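PDB 4EGV: acetyl-CoA acetyltransferase from Mycobacterium smegmatis, which is a monomeric thiolase-like protein that probably has acyltransferase activity. Local coordinates for residues Ile22-Gln27 against His386-Val392; Trp293-Gly298 against Ile419-Ala425. All coordinates share one frame; numbering follows the deposited sequence.

Contact 1 of 2, residues Ile22-Gln27 against His386-Val392; sequences IVGVGQ and HGIAEAV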
loop_
_atom_site.group_PDB
_atom_site.type_symbol
_atom_site.label_atom_id
_atom_site.label_comp_id
_atom_site.label_asym_id
_atom_site.label_seq_id
_atom_site.Cartn_x
_atom_site.Cartn_y
_atom_site.Cartn_z
ATOM N N ILE A 22 -20.724 -4.255 1.912
ATOM C CA ILE A 22 -20.150 -3.916 3.217
ATOM C C ILE A 22 -21.192 -3.244 4.123
ATOM O O ILE A 22 -21.764 -2.206 3.732
ATOM C CB ILE A 22 -18.875 -3.089 3.107
ATOM C CG1 ILE A 22 -17.815 -3.920 2.419
ATOM C CG2 ILE A 22 -18.398 -2.644 4.490
ATOM C CD1 ILE A 22 -16.501 -3.224 2.291
ATOM N N VAL A 23 -21.463 -3.882 5.280
ATOM C CA VAL A 23 -22.509 -3.409 6.198
ATOM C C VAL A 23 -22.043 -2.750 7.486
ATOM O O VAL A 23 -22.754 -1.899 8.017
ATOM C CB VAL A 23 -23.617 -4.415 6.486
ATOM C CG1 VAL A 23 -24.249 -4.817 5.201
ATOM C CG2 VAL A 23 -23.100 -5.595 7.265
ATOM N N GLY A 24 -20.846 -3.114 7.955
ATOM C CA GLY A 24 -20.319 -2.568 9.179
ATOM C C GLY A 24 -18.834 -2.376 9.090
ATOM O O GLY A 24 -18.125 -3.246 8.603
ATOM N N VAL A 25 -18.359 -1.229 9.558
ATOM C CA VAL A 25 -16.921 -0.952 9.572
ATOM C C VAL A 25 -16.497 -0.552 10.994
ATOM O O VAL A 25 -17.268 0.041 11.760
ATOM C CB VAL A 25 -16.495 0.111 8.476
ATOM C CG1 VAL A 25 -16.755 -0.409 7.101
ATOM C CG2 VAL A 25 -17.159 1.433 8.649
ATOM N N GLY A 26 -15.281 -0.883 11.375
ATOM C CA GLY A 26 -14.883 -0.545 12.716
ATOM C C GLY A 26 -13.476 -0.117 12.810
ATOM O O GLY A 26 -12.629 -0.731 12.247
ATOM N N GLN A 27 -13.237 0.951 13.548
ATOM C CA GLN A 27 -11.864 1.367 13.858
ATOM C C GLN A 27 -11.618 1.509 15.352
ATOM O O GLN A 27 -12.512 1.794 16.075
ATOM C CB GLN A 27 -11.558 2.665 13.140
ATOM C CG GLN A 27 -11.234 2.457 11.720
ATOM C CD GLN A 27 -11.086 3.734 10.998
ATOM O OE1 GLN A 27 -12.081 4.374 10.623
ATOM N NE2 GLN A 27 -9.836 4.135 10.766
ATOM N N HIS A 386 -8.236 0.668 7.348
ATOM C CA HIS A 386 -8.649 1.973 7.783
ATOM C C HIS A 386 -9.150 2.864 6.605
ATOM O O HIS A 386 -10.123 3.576 6.736
ATOM C CB HIS A 386 -7.483 2.617 8.548
ATOM C CG HIS A 386 -7.168 1.911 9.827
ATOM N ND1 HIS A 386 -7.914 2.091 10.971
ATOM C CD2 HIS A 386 -6.217 0.994 10.132
ATOM C CE1 HIS A 386 -7.425 1.335 11.931
ATOM N NE2 HIS A 386 -6.394 0.667 11.449
ATOM N N GLY A 387 -8.442 2.788 5.481
ATOM C CA GLY A 387 -8.841 3.353 4.213
ATOM C C GLY A 387 -10.222 2.933 3.757
ATOM O O GLY A 387 -11.063 3.778 3.469
ATOM N N ILE A 388 -10.442 1.625 3.710
ATOM C CA ILE A 388 -11.736 1.053 3.408
ATOM C C ILE A 388 -12.826 1.524 4.369
ATOM O O ILE A 388 -13.937 1.862 3.944
ATOM C CB ILE A 388 -11.683 -0.486 3.326
ATOM C CG1 ILE A 388 -10.688 -0.902 2.248
ATOM C CG2 ILE A 388 -13.039 -1.075 3.048
ATOM C CD1 ILE A 388 -10.365 -2.396 2.157
ATOM N N ALA A 389 -12.527 1.534 5.657
ATOM C CA ALA A 389 -13.496 2.004 6.621
ATOM C C ALA A 389 -13.859 3.475 6.362
ATOM O O ALA A 389 -15.019 3.797 6.321
ATOM C CB ALA A 389 -13.046 1.758 8.043
ATOM N N GLU A 390 -12.876 4.332 6.135
ATOM C CA GLU A 390 -13.130 5.739 5.858
ATOM C C GLU A 390 -13.899 5.964 4.549
ATOM O O GLU A 390 -14.790 6.817 4.504
ATOM C CB GLU A 390 -11.848 6.588 5.846
ATOM C CG GLU A 390 -11.224 6.911 7.172
ATOM C CD GLU A 390 -12.184 7.373 8.276
ATOM O OE1 GLU A 390 -13.332 7.812 7.993
ATOM O OE2 GLU A 390 -11.762 7.289 9.463
ATOM N N ALA A 391 -13.521 5.213 3.508
ATOM C CA ALA A 391 -14.252 5.147 2.236
ATOM C C ALA A 391 -15.692 4.811 2.404
ATOM O O ALA A 391 -16.524 5.490 1.862
ATOM C CB ALA A 391 -13.629 4.164 1.292
ATOM N N VAL A 392 -15.977 3.754 3.150
ATOM C CA VAL A 392 -17.349 3.304 3.415
ATOM C C VAL A 392 -18.198 4.326 4.172
ATOM O O VAL A 392 -19.319 4.501 3.831
ATOM C CB VAL A 392 -17.370 1.923 4.151
ATOM C CG1 VAL A 392 -18.633 1.728 4.903
ATOM C CG2 VAL A 392 -17.158 0.775 3.193
#
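The side-chain amide of Gln27 meets the His386 imidazole at its edge, near the plane of the ring on the ND1 side, with the amide plane steeply turned against the ring; the ring of Phe376 meets the imidazole from outside the pair. Gln27 CG lies 3.4 Å from His386 ND1, so the aliphatic part of the glutamine runs past the ring on its way to the amide. With CG anti to the carbonyl carbon (chi1 -79°) and the chain extended beyond it, Gln27 reaches from its strand across to the helix, its amide lying between His386 and the end of Glu390. Although Glu390 leaves the helix facing away from the strand, a bend at chi2 brings its carboxylate back to the amide, at about a right angle to the glutamine chain and with the two planes 66° apart.

Beyond this polar end the interface is aliphatic. Val25 CB sits over Ala389 CB at 3.8 Å, where the small methyl lets strand and helix come close. One turn further along the helix, Val392 divides its branches: its CG1 meets Val25 CG1 at 3.6 Å, and its CG2 meets Ile22 CG2 at 3.9 Å. The CD1 end of Ile22 reaches on to Ile388 CG2, 4.1 Å away. Val23 and Gly24 both face Leu276 in a classic beta bulge, and Ile22 and Val25, three residues apart, thus both point at the helix. The axes of the segments 22-27 and 386-392 approach to 8.1 Å, with a signed crossing angle of -127°. Ile388 also touches Leu275, Val405 and Tyr420 of three other strands, so helix 383-397 lies across the strands of the mixed sheet, the buried helix-on-sheet layering of the thiolase fold.

Contact 2 of 2, residues Trp293-Gly298 against Ile419-Ala425; sequences WVYLRG and IYSTEPA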
loop_
_atom_site.group_PDB
_atom_site.type_symbol
_atom_site.label_atom_id
_atom_site.label_comp_id
_atom_site.label_asym_id
_atom_site.label_seq_id
_atom_site.Cartn_x
_atom_site.Cartn_y
_atom_site.Cartn_z
ATOM N N TRP A 293 -25.711 -0.064 3.588
ATOM C CA TRP A 293 -25.107 -0.872 2.545
ATOM C C TRP A 293 -24.225 -0.075 1.575
ATOM O O TRP A 293 -24.638 0.937 1.000
ATOM C CB TRP A 293 -26.172 -1.570 1.724
ATOM C CG TRP A 293 -27.142 -2.333 2.457
ATOM C CD1 TRP A 293 -27.250 -2.446 3.792
ATOM C CD2 TRP A 293 -28.206 -3.103 1.896
ATOM N NE1 TRP A 293 -28.314 -3.242 4.118
ATOM C CE2 TRP A 293 -28.923 -3.658 2.970
ATOM C CE3 TRP A 293 -28.615 -3.392 0.584
ATOM C CZ2 TRP A 293 -30.035 -4.472 2.784
ATOM C CZ3 TRP A 293 -29.704 -4.199 0.398
ATOM C CH2 TRP A 293 -30.399 -4.744 1.496
ATOM N N VAL A 294 -23.017 -0.586 1.384
ATOM C CA VAL A 294 -22.071 -0.100 0.395
ATOM C C VAL A 294 -21.623 -1.261 -0.519
ATOM O O VAL A 294 -21.275 -2.339 -0.070
ATOM C CB VAL A 294 -20.891 0.576 1.098
ATOM C CG1 VAL A 294 -19.960 1.152 0.138
ATOM C CG2 VAL A 294 -21.406 1.648 2.005
ATOM N N TYR A 295 -21.644 -1.023 -1.818
ATOM C CA TYR A 295 -21.214 -2.005 -2.828
ATOM C C TYR A 295 -19.747 -1.865 -3.212
ATOM O O TYR A 295 -19.203 -0.797 -3.296
ATOM C CB TYR A 295 -22.104 -1.906 -4.080
ATOM C CG TYR A 295 -23.552 -2.077 -3.762
ATOM C CD1 TYR A 295 -24.171 -3.278 -4.012
ATOM C CD2 TYR A 295 -24.288 -1.055 -3.163
ATOM C CE1 TYR A 295 -25.494 -3.484 -3.708
ATOM C CE2 TYR A 295 -25.593 -1.246 -2.838
ATOM C CZ TYR A 295 -26.212 -2.480 -3.123
ATOM O OH TYR A 295 -27.544 -2.717 -2.817
ATOM N N LEU A 296 -19.101 -2.984 -3.414
ATOM C CA LEU A 296 -17.788 -2.974 -3.980
ATOM C C LEU A 296 -17.963 -3.017 -5.510
ATOM O O LEU A 296 -18.063 -4.060 -6.121
ATOM C CB LEU A 296 -16.971 -4.135 -3.414
ATOM C CG LEU A 296 -15.561 -4.344 -3.959
ATOM C CD1 LEU A 296 -14.724 -3.097 -3.938
ATOM C CD2 LEU A 296 -14.901 -5.460 -3.187
ATOM N N ARG A 297 -18.022 -1.848 -6.108
ATOM C CA ARG A 297 -18.348 -1.730 -7.500
ATOM C C ARG A 297 -17.211 -2.098 -8.424
ATOM O O ARG A 297 -17.419 -2.794 -9.385
ATOM C CB ARG A 297 -18.909 -0.351 -7.823
ATOM C CG ARG A 297 -20.306 -0.127 -7.262
ATOM C CD ARG A 297 -21.395 -0.864 -8.070
ATOM N NE ARG A 297 -21.499 -0.428 -9.466
ATOM C CZ ARG A 297 -22.227 0.608 -9.894
ATOM N NH1 ARG A 297 -22.942 1.342 -9.065
ATOM N NH2 ARG A 297 -22.237 0.924 -11.173
ATOM N N GLY A 298 -16.004 -1.664 -8.113
ATOM C CA GLY A 298 -14.860 -2.068 -8.901
ATOM C C GLY A 298 -13.758 -2.681 -8.096
ATOM O O GLY A 298 -13.627 -2.451 -6.908
ATOM N N ILE A 419 -13.347 0.029 -5.453
ATOM C CA ILE A 419 -14.151 1.210 -5.632
ATOM C C ILE A 419 -15.471 0.914 -4.982
ATOM O O ILE A 419 -16.060 -0.096 -5.239
ATOM C CB ILE A 419 -14.328 1.595 -7.121
ATOM C CG1 ILE A 419 -12.950 1.816 -7.771
ATOM C CG2 ILE A 419 -15.221 2.812 -7.231
ATOM C CD1 ILE A 419 -12.951 2.274 -9.193
ATOM N N TYR A 420 -15.899 1.830 -4.124
ATOM C CA TYR A 420 -17.094 1.713 -3.286
ATOM C C TYR A 420 -18.148 2.800 -3.592
ATOM O O TYR A 420 -17.797 3.920 -3.963
ATOM C CB TYR A 420 -16.661 1.795 -1.825
ATOM C CG TYR A 420 -15.661 0.742 -1.452
ATOM C CD1 TYR A 420 -16.086 -0.492 -1.029
ATOM C CD2 TYR A 420 -14.307 0.966 -1.533
ATOM C CE1 TYR A 420 -15.183 -1.484 -0.711
ATOM C CE2 TYR A 420 -13.420 -0.008 -1.216
ATOM C CZ TYR A 420 -13.866 -1.239 -0.810
ATOM O OH TYR A 420 -12.998 -2.240 -0.451
ATOM N N SER A 421 -19.423 2.440 -3.445
ATOM C CA SER A 421 -20.587 3.329 -3.639
ATOM C C SER A 421 -21.870 2.742 -3.053
ATOM O O SER A 421 -22.025 1.538 -2.934
ATOM C CB SER A 421 -20.839 3.583 -5.113
ATOM O OG SER A 421 -21.898 4.475 -5.272
ATOM N N THR A 422 -22.807 3.607 -2.710
ATOM C CA THR A 422 -24.135 3.179 -2.274
ATOM C C THR A 422 -25.049 2.763 -3.430
ATOM O O THR A 422 -26.046 2.065 -3.224
ATOM C CB THR A 422 -24.854 4.278 -1.497
ATOM O OG1 THR A 422 -24.721 5.518 -2.194
ATOM C CG2 THR A 422 -24.298 4.397 -0.091
ATOM N N GLU A 423 -24.701 3.213 -4.636
ATOM C CA GLU A 423 -25.430 2.917 -5.872
ATOM C C GLU A 423 -25.356 1.406 -6.204
ATOM O O GLU A 423 -24.287 0.893 -6.478
ATOM C CB GLU A 423 -24.922 3.804 -7.029
ATOM C CG GLU A 423 -25.882 3.955 -8.240
ATOM C CD GLU A 423 -25.179 4.496 -9.518
ATOM O OE1 GLU A 423 -24.897 5.728 -9.585
ATOM O OE2 GLU A 423 -24.912 3.694 -10.457
ATOM N N PRO A 424 -26.459 0.692 -6.252
ATOM C CA PRO A 424 -26.425 -0.761 -6.300
ATOM C C PRO A 424 -26.103 -1.403 -7.630
ATOM O O PRO A 424 -26.454 -0.914 -8.653
ATOM C CB PRO A 424 -27.846 -1.117 -5.902
ATOM C CG PRO A 424 -28.344 0.022 -5.263
ATOM C CD PRO A 424 -27.807 1.142 -5.959
ATOM N N ALA A 425 -25.451 -2.536 -7.615
ATOM C CA ALA A 425 -25.284 -3.277 -8.841
ATOM C C ALA A 425 -24.925 -4.679 -8.565
ATOM O O ALA A 425 -24.588 -5.014 -7.472
ATOM C CB ALA A 425 -24.261 -2.679 -9.688
#
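Tyr295 lays one face of its ring against Pro424, whose CA stands 3.6 Å from the ring centroid and only 12° off the normal, a CH-pi contact. Ala425 N approaches the same face nearer the rim, while Ser421 O lies at the ring edge, in plane. Pro424 CB continues over the phenol end, 3.5 Å from Tyr295 CZ.

Arg297, bent at chi2 and chi3, folds back toward the loop 423-425. Its NH1 donates to Glu423 O at 3.0 Å, from above the carbonyl plane, and makes a weak salt bridge with Glu423 OE2; Ala425 CB rests on one guanidinium face, 3.6 Å from Arg297 NE. At the start of the loop Ser421 OG accepts from Glu423 N, an ST turn, and also bonds to Gln401 O.

Leu296 and Tyr420 share the other side of the sheet. With CG of the leucine anti to its N (chi1 177°), CD1 reaches over the tyrosine ring, 4.0 Å from its centroid; the Tyr420 hydroxyl bonds to Gln119.

The backbones pair through Tyr295 N to Ser421 O at 2.8 Å and the return bond from Ser421 N. Arg297 N, weakly, and Gly298 N both donate to Ile419 O, completing a classic beta bulge between antiparallel neighbours in the mixed sheet of the thiolase fold.

In the fold
Contacts 1 and 2 have centres about 13 Å apart and share the mixed sheet, in which strands 20-29 and 294-303 are neighbours. Ile22 N and Val294 O, 2.8 Å apart, form a probable hydrogen bond between them. The side chain of Tyr420 brings the two together on the helix side of the sheet: its CE1 lies 3.7 Å from Ile22 CD1, and its OH is 3.7 Å from Ile388 CG2. Helix 383-397 of contact 1 thus also packs on the Leu296 and Tyr420 side of contact 2, whereas Tyr295, the Arg297 side chain and the loop 423-425 lie on the reverse side of the sheet.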